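Local coordinates for protein 2-dehydropantoate 2-reductase (Geobacter metallireducens, PDB 3HN2) that probably catalyses the NADPH-dependent reduction of 2-dehydropantoate (ketopantoate) to (R)-pantoate, a step in the biosynthesis of pantothenate, at residues S83-L88 and T101-L106; G107-L112 and R181-K186; N229-A234 and L279-R284. One frame throughout, in Å; residues are numbered along the deposited sequence.

Contact 1: S83-L88 and T101-L106; sequences SRYEEL and TLQNGL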
loop_
_atom_site.group_PDB
_atom_site.type_symbol
_atom_site.label_atom_id
_atom_site.label_comp_id
_atom_site.label_asym_id
_atom_site.label_seq_id
_atom_site.Cartn_x
_atom_site.Cartn_y
_atom_site.Cartn_z
ATOM N N SER A 83 9.695 17.039 26.969
ATOM C CA SER A 83 10.131 17.688 28.213
ATOM C C SER A 83 8.929 18.141 29.035
ATOM O O SER A 83 9.020 18.295 30.253
ATOM C CB SER A 83 11.028 18.888 27.908
ATOM O OG SER A 83 10.423 19.745 26.953
ATOM N N ARG A 84 7.801 18.329 28.354
ATOM C CA ARG A 84 6.557 18.760 28.977
ATOM C C ARG A 84 5.724 17.595 29.511
ATOM O O ARG A 84 4.565 17.790 29.879
ATOM C CB ARG A 84 5.725 19.568 27.978
ATOM C CG ARG A 84 6.266 20.945 27.659
ATOM C CD ARG A 84 5.436 21.588 26.570
ATOM N NE ARG A 84 5.243 23.016 26.810
ATOM C CZ ARG A 84 4.140 23.551 27.327
ATOM N NH1 ARG A 84 3.108 22.784 27.663
ATOM N NH2 ARG A 84 4.067 24.864 27.504
ATOM N N TYR A 85 6.313 16.397 29.547
ATOM C CA TYR A 85 5.642 15.190 30.047
ATOM C C TYR A 85 5.079 15.350 31.455
ATOM O O TYR A 85 3.921 15.010 31.705
ATOM C CB TYR A 85 6.599 13.997 30.050
ATOM C CG TYR A 85 6.596 13.124 28.812
ATOM C CD1 TYR A 85 7.661 12.259 28.560
ATOM C CD2 TYR A 85 5.540 13.150 27.902
ATOM C CE1 TYR A 85 7.678 11.448 27.439
ATOM C CE2 TYR A 85 5.552 12.340 26.772
ATOM C CZ TYR A 85 6.622 11.488 26.553
ATOM O OH TYR A 85 6.648 10.682 25.443
ATOM N N GLU A 86 5.907 15.874 32.357
ATOM C CA GLU A 86 5.575 15.993 33.778
ATOM C C GLU A 86 4.393 16.925 34.039
ATOM O O GLU A 86 3.443 16.530 34.711
ATOM C CB GLU A 86 6.813 16.408 34.589
ATOM C CG GLU A 86 6.617 16.468 36.106
ATOM C CD GLU A 86 6.588 17.895 36.638
ATOM O OE1 GLU A 86 5.527 18.323 37.138
ATOM O OE2 GLU A 86 7.626 18.589 36.550
ATOM N N GLU A 87 4.434 18.136 33.480
ATOM C CA GLU A 87 3.348 19.108 33.684
ATOM C C GLU A 87 2.004 18.667 33.090
ATOM O O GLU A 87 0.952 18.904 33.688
ATOM C CB GLU A 87 3.734 20.515 33.191
ATOM C CG GLU A 87 4.106 20.625 31.712
ATOM C CD GLU A 87 3.735 21.972 31.100
ATOM O OE1 GLU A 87 4.576 22.543 30.372
ATOM O OE2 GLU A 87 2.606 22.461 31.338
ATOM N N LEU A 88 2.054 17.997 31.939
ATOM C CA LEU A 88 0.848 17.646 31.190
ATOM C C LEU A 88 0.146 16.368 31.652
ATOM O O LEU A 88 -1.062 16.235 31.478
ATOM C CB LEU A 88 1.157 17.546 29.690
ATOM C CG LEU A 88 1.528 18.813 28.916
ATOM C CD1 LEU A 88 2.093 18.431 27.567
ATOM C CD2 LEU A 88 0.337 19.747 28.753
ATOM N N THR A 101 1.213 5.341 24.902
ATOM C CA THR A 101 1.964 6.185 23.984
ATOM C C THR A 101 1.817 5.711 22.515
ATOM O O THR A 101 1.982 4.524 22.204
ATOM C CB THR A 101 3.432 6.355 24.462
ATOM O OG1 THR A 101 3.990 7.552 23.917
ATOM C CG2 THR A 101 4.301 5.169 24.109
ATOM N N LEU A 102 1.462 6.642 21.634
ATOM C CA LEU A 102 1.241 6.335 20.213
ATOM C C LEU A 102 2.143 7.151 19.296
ATOM O O LEU A 102 2.016 7.101 18.071
ATOM C CB LEU A 102 -0.217 6.588 19.829
ATOM C CG LEU A 102 -1.294 5.563 20.171
ATOM C CD1 LEU A 102 -2.653 6.163 19.900
ATOM C CD2 LEU A 102 -1.115 4.295 19.372
ATOM N N GLN A 103 3.056 7.897 19.906
ATOM C CA GLN A 103 3.965 8.778 19.187
ATOM C C GLN A 103 5.087 8.021 18.492
ATOM O O GLN A 103 5.242 6.817 18.670
ATOM C CB GLN A 103 4.512 9.848 20.133
ATOM C CG GLN A 103 4.077 9.642 21.580
ATOM C CD GLN A 103 4.828 10.502 22.570
ATOM O OE1 GLN A 103 5.464 9.990 23.485
ATOM N NE2 GLN A 103 4.760 11.816 22.395
ATOM N N ASN A 104 5.868 8.744 17.699
ATOM C CA ASN A 104 6.850 8.136 16.806
ATOM C C ASN A 104 8.247 7.997 17.396
ATOM O O ASN A 104 8.654 8.774 18.257
ATOM C CB ASN A 104 6.914 8.922 15.492
ATOM C CG ASN A 104 5.625 8.840 14.702
ATOM O OD1 ASN A 104 4.737 8.042 15.014
ATOM N ND2 ASN A 104 5.517 9.666 13.668
ATOM N N GLY A 105 8.975 6.994 16.915
ATOM C CA GLY A 105 10.362 6.794 17.291
ATOM C C GLY A 105 10.496 6.017 18.575
ATOM O O GLY A 105 9.618 5.236 18.933
ATOM N N LEU A 106 11.599 6.249 19.274
ATOM C CA LEU A 106 11.918 5.504 20.472
ATOM C C LEU A 106 11.972 6.375 21.717
ATOM O O LEU A 106 11.755 7.588 21.656
ATOM C CB LEU A 106 13.269 4.830 20.309
ATOM C CG LEU A 106 13.471 3.724 19.290
ATOM C CD1 LEU A 106 14.905 3.237 19.430
ATOM C CD2 LEU A 106 12.504 2.566 19.452
#

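Contact 2: G107-L112 and R181-K186; sequences GNEEAL and RARWEK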
loop_
_atom_site.group_PDB
_atom_site.type_symbol
_atom_site.label_atom_id
_atom_site.label_comp_id
_atom_site.label_asym_id
_atom_site.label_seq_id
_atom_site.Cartn_x
_atom_site.Cartn_y
_atom_site.Cartn_z
ATOM N N GLY A 107 12.255 5.735 22.849
ATOM C CA GLY A 107 12.506 6.440 24.096
ATOM C C GLY A 107 11.263 6.880 24.838
ATOM O O GLY A 107 11.325 7.137 26.040
ATOM N N ASN A 108 10.146 6.969 24.119
ATOM C CA ASN A 108 8.883 7.470 24.646
ATOM C C ASN A 108 8.346 6.594 25.763
ATOM O O ASN A 108 7.972 7.098 26.830
ATOM C CB ASN A 108 7.847 7.596 23.526
ATOM C CG ASN A 108 8.336 8.457 22.365
ATOM O OD1 ASN A 108 9.028 9.458 22.562
ATOM N ND2 ASN A 108 7.973 8.069 21.151
ATOM N N GLU A 109 8.343 5.283 25.525
ATOM C CA GLU A 109 7.910 4.316 26.529
ATOM C C GLU A 109 8.741 4.418 27.803
ATOM O O GLU A 109 8.199 4.406 28.903
ATOM C CB GLU A 109 7.968 2.888 25.986
ATOM C CG GLU A 109 6.802 2.504 25.088
ATOM C CD GLU A 109 7.040 2.812 23.592
ATOM O OE1 GLU A 109 8.149 3.235 23.191
ATOM O OE2 GLU A 109 6.099 2.615 22.805
ATOM N N GLU A 110 10.050 4.554 27.622
ATOM C CA GLU A 110 11.026 4.532 28.704
ATOM C C GLU A 110 11.040 5.826 29.517
ATOM O O GLU A 110 11.259 5.791 30.731
ATOM C CB GLU A 110 12.427 4.248 28.143
ATOM C CG GLU A 110 12.596 2.873 27.481
ATOM C CD GLU A 110 12.278 2.852 25.974
ATOM O OE1 GLU A 110 12.851 2.002 25.258
ATOM O OE2 GLU A 110 11.459 3.670 25.500
ATOM N N ALA A 111 10.815 6.955 28.840
ATOM C CA ALA A 111 10.785 8.268 29.484
ATOM C C ALA A 111 9.635 8.339 30.475
ATOM O O ALA A 111 9.837 8.672 31.644
ATOM C CB ALA A 111 10.657 9.372 28.449
ATOM N N LEU A 112 8.445 7.991 29.988
ATOM C CA LEU A 112 7.219 7.933 30.776
ATOM C C LEU A 112 7.289 6.887 31.881
ATOM O O LEU A 112 6.660 7.051 32.929
ATOM C CB LEU A 112 6.031 7.617 29.865
ATOM C CG LEU A 112 5.616 8.611 28.779
ATOM C CD1 LEU A 112 4.757 7.915 27.726
ATOM C CD2 LEU A 112 4.880 9.802 29.374
ATOM N N ARG A 181 10.426 -4.858 19.399
ATOM C CA ARG A 181 10.633 -5.261 18.006
ATOM C C ARG A 181 9.747 -4.462 17.058
ATOM O O ARG A 181 10.234 -3.922 16.087
ATOM C CB ARG A 181 10.406 -6.764 17.816
ATOM C CG ARG A 181 10.590 -7.239 16.370
ATOM C CD ARG A 181 10.208 -8.697 16.205
ATOM N NE ARG A 181 9.653 -8.928 14.878
ATOM C CZ ARG A 181 10.215 -9.678 13.936
ATOM N NH1 ARG A 181 11.351 -10.319 14.173
ATOM N NH2 ARG A 181 9.624 -9.801 12.758
ATOM N N ALA A 182 8.466 -4.359 17.393
ATOM C CA ALA A 182 7.467 -3.645 16.601
ATOM C C ALA A 182 7.780 -2.160 16.365
ATOM O O ALA A 182 7.477 -1.629 15.290
ATOM C CB ALA A 182 6.101 -3.806 17.244
ATOM N N ARG A 183 8.365 -1.503 17.371
ATOM C CA ARG A 183 8.857 -0.123 17.260
ATOM C C ARG A 183 9.956 -0.051 16.204
ATOM O O ARG A 183 9.932 0.812 15.319
ATOM C CB ARG A 183 9.404 0.373 18.611
ATOM C CG ARG A 183 8.342 0.677 19.674
ATOM C CD ARG A 183 8.003 2.166 19.740
ATOM N NE ARG A 183 6.585 2.365 20.031
ATOM C CZ ARG A 183 5.917 3.496 19.818
ATOM N NH1 ARG A 183 4.627 3.564 20.117
ATOM N NH2 ARG A 183 6.529 4.557 19.307
ATOM N N TRP A 184 10.906 -0.982 16.298
ATOM C CA TRP A 184 11.996 -1.096 15.341
ATOM C C TRP A 184 11.511 -1.496 13.949
ATOM O O TRP A 184 12.099 -1.093 12.945
ATOM C CB TRP A 184 13.028 -2.104 15.839
ATOM C CG TRP A 184 14.018 -1.524 16.793
ATOM C CD1 TRP A 184 14.020 -1.653 18.155
ATOM C CD2 TRP A 184 15.159 -0.719 16.464
ATOM N NE1 TRP A 184 15.092 -0.981 18.692
ATOM C CE2 TRP A 184 15.804 -0.394 17.679
ATOM C CE3 TRP A 184 15.689 -0.230 15.264
ATOM C CZ2 TRP A 184 16.962 0.390 17.728
ATOM C CZ3 TRP A 184 16.846 0.550 15.313
ATOM C CH2 TRP A 184 17.467 0.850 16.537
ATOM N N GLU A 185 10.443 -2.288 13.905
ATOM C CA GLU A 185 9.806 -2.684 12.656
ATOM C C GLU A 185 9.275 -1.466 11.905
ATOM O O GLU A 185 9.415 -1.383 10.689
ATOM C CB GLU A 185 8.672 -3.682 12.919
ATOM C CG GLU A 185 9.111 -5.070 13.401
ATOM C CD GLU A 185 7.954 -6.066 13.473
ATOM O OE1 GLU A 185 6.807 -5.649 13.756
ATOM O OE2 GLU A 185 8.193 -7.272 13.247
ATOM N N LYS A 186 8.687 -0.520 12.639
ATOM C CA LYS A 186 8.159 0.707 12.041
ATOM C C LYS A 186 9.267 1.694 11.695
ATOM O O LYS A 186 9.107 2.518 10.794
ATOM C CB LYS A 186 7.134 1.381 12.954
ATOM C CG LYS A 186 6.091 2.168 12.177
ATOM C CD LYS A 186 5.567 3.358 12.954
ATOM C CE LYS A 186 4.757 4.269 12.046
ATOM N NZ LYS A 186 4.109 5.385 12.788
#

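Contact 3: N229-A234 and L279-R284; sequences NAQGLA and LAYGAR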
loop_
_atom_site.group_PDB
_atom_site.type_symbol
_atom_site.label_atom_id
_atom_site.label_comp_id
_atom_site.label_asym_id
_atom_site.label_seq_id
_atom_site.Cartn_x
_atom_site.Cartn_y
_atom_site.Cartn_z
ATOM N N ASN A 229 18.513 -5.779 15.457
ATOM C CA ASN A 229 18.811 -7.166 15.805
ATOM C C ASN A 229 19.797 -7.346 16.947
ATOM O O ASN A 229 19.806 -8.391 17.602
ATOM C CB ASN A 229 19.260 -7.941 14.569
ATOM C CG ASN A 229 18.105 -8.273 13.652
ATOM O OD1 ASN A 229 16.972 -8.462 14.111
ATOM N ND2 ASN A 229 18.380 -8.349 12.346
ATOM N N ALA A 230 20.608 -6.327 17.194
ATOM C CA ALA A 230 21.528 -6.353 18.320
ATOM C C ALA A 230 21.004 -5.539 19.511
ATOM O O ALA A 230 21.784 -4.933 20.244
ATOM C CB ALA A 230 22.898 -5.869 17.886
ATOM N N GLN A 231 19.684 -5.551 19.709
ATOM C CA GLN A 231 19.049 -4.742 20.756
ATOM C C GLN A 231 18.356 -5.577 21.846
ATOM O O GLN A 231 17.597 -5.046 22.666
ATOM C CB GLN A 231 18.060 -3.750 20.132
ATOM C CG GLN A 231 18.033 -2.388 20.804
ATOM C CD GLN A 231 19.344 -1.643 20.661
ATOM O OE1 GLN A 231 19.903 -1.159 21.644
ATOM N NE2 GLN A 231 19.847 -1.554 19.435
ATOM N N GLY A 232 18.628 -6.879 21.854
ATOM C CA GLY A 232 18.036 -7.785 22.835
ATOM C C GLY A 232 16.594 -8.129 22.515
ATOM O O GLY A 232 15.760 -8.264 23.415
ATOM N N LEU A 233 16.307 -8.272 21.225
ATOM C CA LEU A 233 14.978 -8.635 20.761
ATOM C C LEU A 233 14.751 -10.125 20.960
ATOM O O LEU A 233 15.678 -10.923 20.802
ATOM C CB LEU A 233 14.810 -8.267 19.286
ATOM C CG LEU A 233 14.160 -6.932 18.892
ATOM C CD1 LEU A 233 14.579 -5.755 19.778
ATOM C CD2 LEU A 233 14.431 -6.629 17.416
ATOM N N ALA A 234 13.516 -10.486 21.313
ATOM C CA ALA A 234 13.123 -11.879 21.521
ATOM C C ALA A 234 13.204 -12.691 20.224
ATOM O O ALA A 234 13.602 -13.858 20.237
ATOM C CB ALA A 234 11.724 -11.954 22.114
ATOM N N LEU A 279 20.000 5.798 16.559
ATOM C CA LEU A 279 21.444 5.874 16.303
ATOM C C LEU A 279 22.219 5.735 17.611
ATOM O O LEU A 279 23.219 5.019 17.654
ATOM C CB LEU A 279 21.831 7.167 15.572
ATOM C CG LEU A 279 21.669 7.211 14.052
ATOM C CD1 LEU A 279 21.669 8.645 13.529
ATOM C CD2 LEU A 279 22.746 6.396 13.365
ATOM N N ALA A 280 21.739 6.410 18.660
ATOM C CA ALA A 280 22.242 6.214 20.031
ATOM C C ALA A 280 22.183 4.754 20.456
ATOM O O ALA A 280 23.191 4.206 20.902
ATOM C CB ALA A 280 21.481 7.093 21.039
ATOM N N TYR A 281 21.015 4.129 20.286
ATOM C CA TYR A 281 20.805 2.722 20.656
ATOM C C TYR A 281 21.709 1.740 19.917
ATOM O O TYR A 281 22.134 0.736 20.488
ATOM C CB TYR A 281 19.336 2.319 20.493
ATOM C CG TYR A 281 18.496 2.517 21.739
ATOM C CD1 TYR A 281 18.635 1.673 22.843
ATOM C CD2 TYR A 281 17.561 3.545 21.815
ATOM C CE1 TYR A 281 17.865 1.856 23.989
ATOM C CE2 TYR A 281 16.784 3.734 22.952
ATOM C CZ TYR A 281 16.941 2.889 24.034
ATOM O OH TYR A 281 16.169 3.078 25.157
ATOM N N GLY A 282 22.010 2.040 18.656
ATOM C CA GLY A 282 22.919 1.222 17.861
ATOM C C GLY A 282 24.378 1.421 18.231
ATOM O O GLY A 282 25.159 0.467 18.212
ATOM N N ALA A 283 24.740 2.662 18.561
ATOM C CA ALA A 283 26.113 3.015 18.932
ATOM C C ALA A 283 26.471 2.455 20.299
ATOM O O ALA A 283 27.618 2.070 20.535
ATOM C CB ALA A 283 26.305 4.523 18.909
ATOM N N ARG A 284 25.468 2.411 21.181
ATOM C CA ARG A 284 25.550 1.794 22.509
ATOM C C ARG A 284 25.950 0.319 22.427
ATOM O O ARG A 284 26.614 -0.201 23.318
ATOM C CB ARG A 284 24.189 1.918 23.196
ATOM C CG ARG A 284 24.160 1.671 24.699
ATOM C CD ARG A 284 22.853 0.981 25.071
ATOM N NE ARG A 284 22.119 1.684 26.119
ATOM C CZ ARG A 284 20.878 1.392 26.503
ATOM N NH1 ARG A 284 20.207 0.398 25.930
ATOM N NH2 ARG A 284 20.301 2.101 27.465
#

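Contact 1: S83-L88 and T101-L106
Tyr-85 and Gln-103 meet inside the Rossmann-type domain, where the first turn of helix 85-89 faces the loop that leaves strand 98-101. The two side chains come from opposite directions, and the phenol OH of Tyr-85 donates a hydrogen bond to Gln-103 OE1. The modelled length, 2.4 Å from Tyr-85 OH to Gln-103 OE1, is shorter than such a bond should be, so its exact value is doubtful. OE1 lies at the ring edge, in the ring plane, while the amide itself is turned 49° from the ring.

Helix 85-89 belongs to the beta-alpha-beta crossover between the neighbouring parallel strands 72-75 and 98-101, and the tyrosine bridges the wide gap from that helix to the loop: Tyr-85 CA and Thr-101 CA are 11.5 Å apart. Leu-112 and Leu-115 of helix 108-115 pack against Tyr-85. Gln-103 reaches out with its chain extended beyond CG, although its first torsion is nearly eclipsed (chi1 5°). Its NE2 donates to Leu-77 O and weakly to Asn-82 OD1, so both ends of the buried amide have partners, which probably fixes its rotation. The side chain lies close to the GxGxxG-like glycine loop, which probably serves the NADP cofactor in this family.

Contact 2: G107-L112 and R181-K186
Glu-109, in the first turn of helix 108-115, and Arg-183, on the long helix 179-200, reach for each other from opposite directions and form a buried salt bridge. It is an unusual one in its geometry. Glu-109 OE2 stands over one face of the guanidinium, 2.8 Å from Arg-183 NE and 3.1 Å from Arg-183 CZ, so the attraction is between charges and no N-H of the arginine is aimed at the carboxylate. The two planes are 69° apart, and the other oxygen, Glu-109 OE1, rests 3.6 Å from Arg-183 CD. Both chains start with CG beside the backbone N and then bend: Glu-109 turns at chi2 (90°), Arg-183 at chi2 and again at chi3, which brings the guanidinium beneath the carboxylate.

What holds the arginine in place lies mostly beyond the glutamate. Arg-183 NH2 donates to Gln-103 O and Gly-105 O, pinning the loop that precedes helix 108-115. Asn-108 approaches the same group obliquely, its ND2 4.2 Å from Arg-183 NH2, but its amide is spent elsewhere, on Asn-82 through OD1 and on Asn-104 O through ND2.

The far side of helix 179-200 is looser and partly open to solvent. There Arg-181 and Glu-185, one turn apart, pair with each other, Arg-181 NE giving a 2.7 Å bond to Glu-185 OE2 that is bent (134°), while Arg-181 NH1 turns to Thr-235 O. The buried pair thus ties the Rossmann-type domain to the first helix of the C-terminal helical domain, the two-domain architecture of ketopantoate reductases, whose active site in relatives lies in the cleft between them.

Contact 3: N229-A234 and L279-R284
Gln-231 and Tyr-281 bring the two backbones to their nearest approach, 7.7 Å from Gln-231 CA to Tyr-281 CA, where the irregular loop after helix 211-229 passes alongside helix 271-284. From the loop, the glutamine points its side chain at the helix and bends at chi2 (65°), which carries the amide to the carbonyl of Tyr-281 and the base of its ring.

The two side chains cross at about a right angle, with the amide plane 83° from the ring plane. Gln-231 OE1 sits at the ring edge, near its plane, 3.3 Å from Tyr-281 CD1, and 3.7 Å from Tyr-281 CB. On the other arm of the amide, Gln-231 NE2 makes a weak hydrogen bond to the main-chain carbonyl of the same residue: it is 3.4 Å to Tyr-281 O, and the N-H...O angle is 137°. The stronger partner of NE2 is Gly-227 O, in the last turn of the preceding helix 211-229, so the amide links the end of that helix to helix 271-284. Gln-231 NE2 also comes 4.3 Å from Gly-282 N, the next residue along.

Trp-184 of helix 179-200 packs against both Gln-231 and Tyr-281, and Leu-106 touches the tyrosine ring as well. Helices 179-200, 211-229 and 271-284 all belong to the C-terminal helical domain, and the loop lies against the first and last of them.

Gln-231 OE1 lies 3.1 Å from Tyr-281 O, and two acceptors so placed should repel. The amide is therefore probably oriented by its bond to Gly-227, with the helix carbonyl a secondary, poorly aligned acceptor.

How the contacts relate
The three contacts follow one another along the chain without overlap, running from the Rossmann-type domain into the helical one. Contact 1 lies within the first, contact 3 within the second, and contact 2 spans them. Centres of contacts 1 and 2 are about 11 Å apart, those of 2 and 3 about 12 Å, those of 1 and 3 about 21 Å. The loop 101-106 leads straight into helix 108-115, and its end reaches the helical domain: Leu-106 CD1 is 3.6 Å from Tyr-281 CD2. Trp-184 of helix 179-200 continues the line towards contact 3. Together they tie the two domains through side-chain packing and arginine bonds to loop carbonyls, at the boundary where relatives have their active-site cleft.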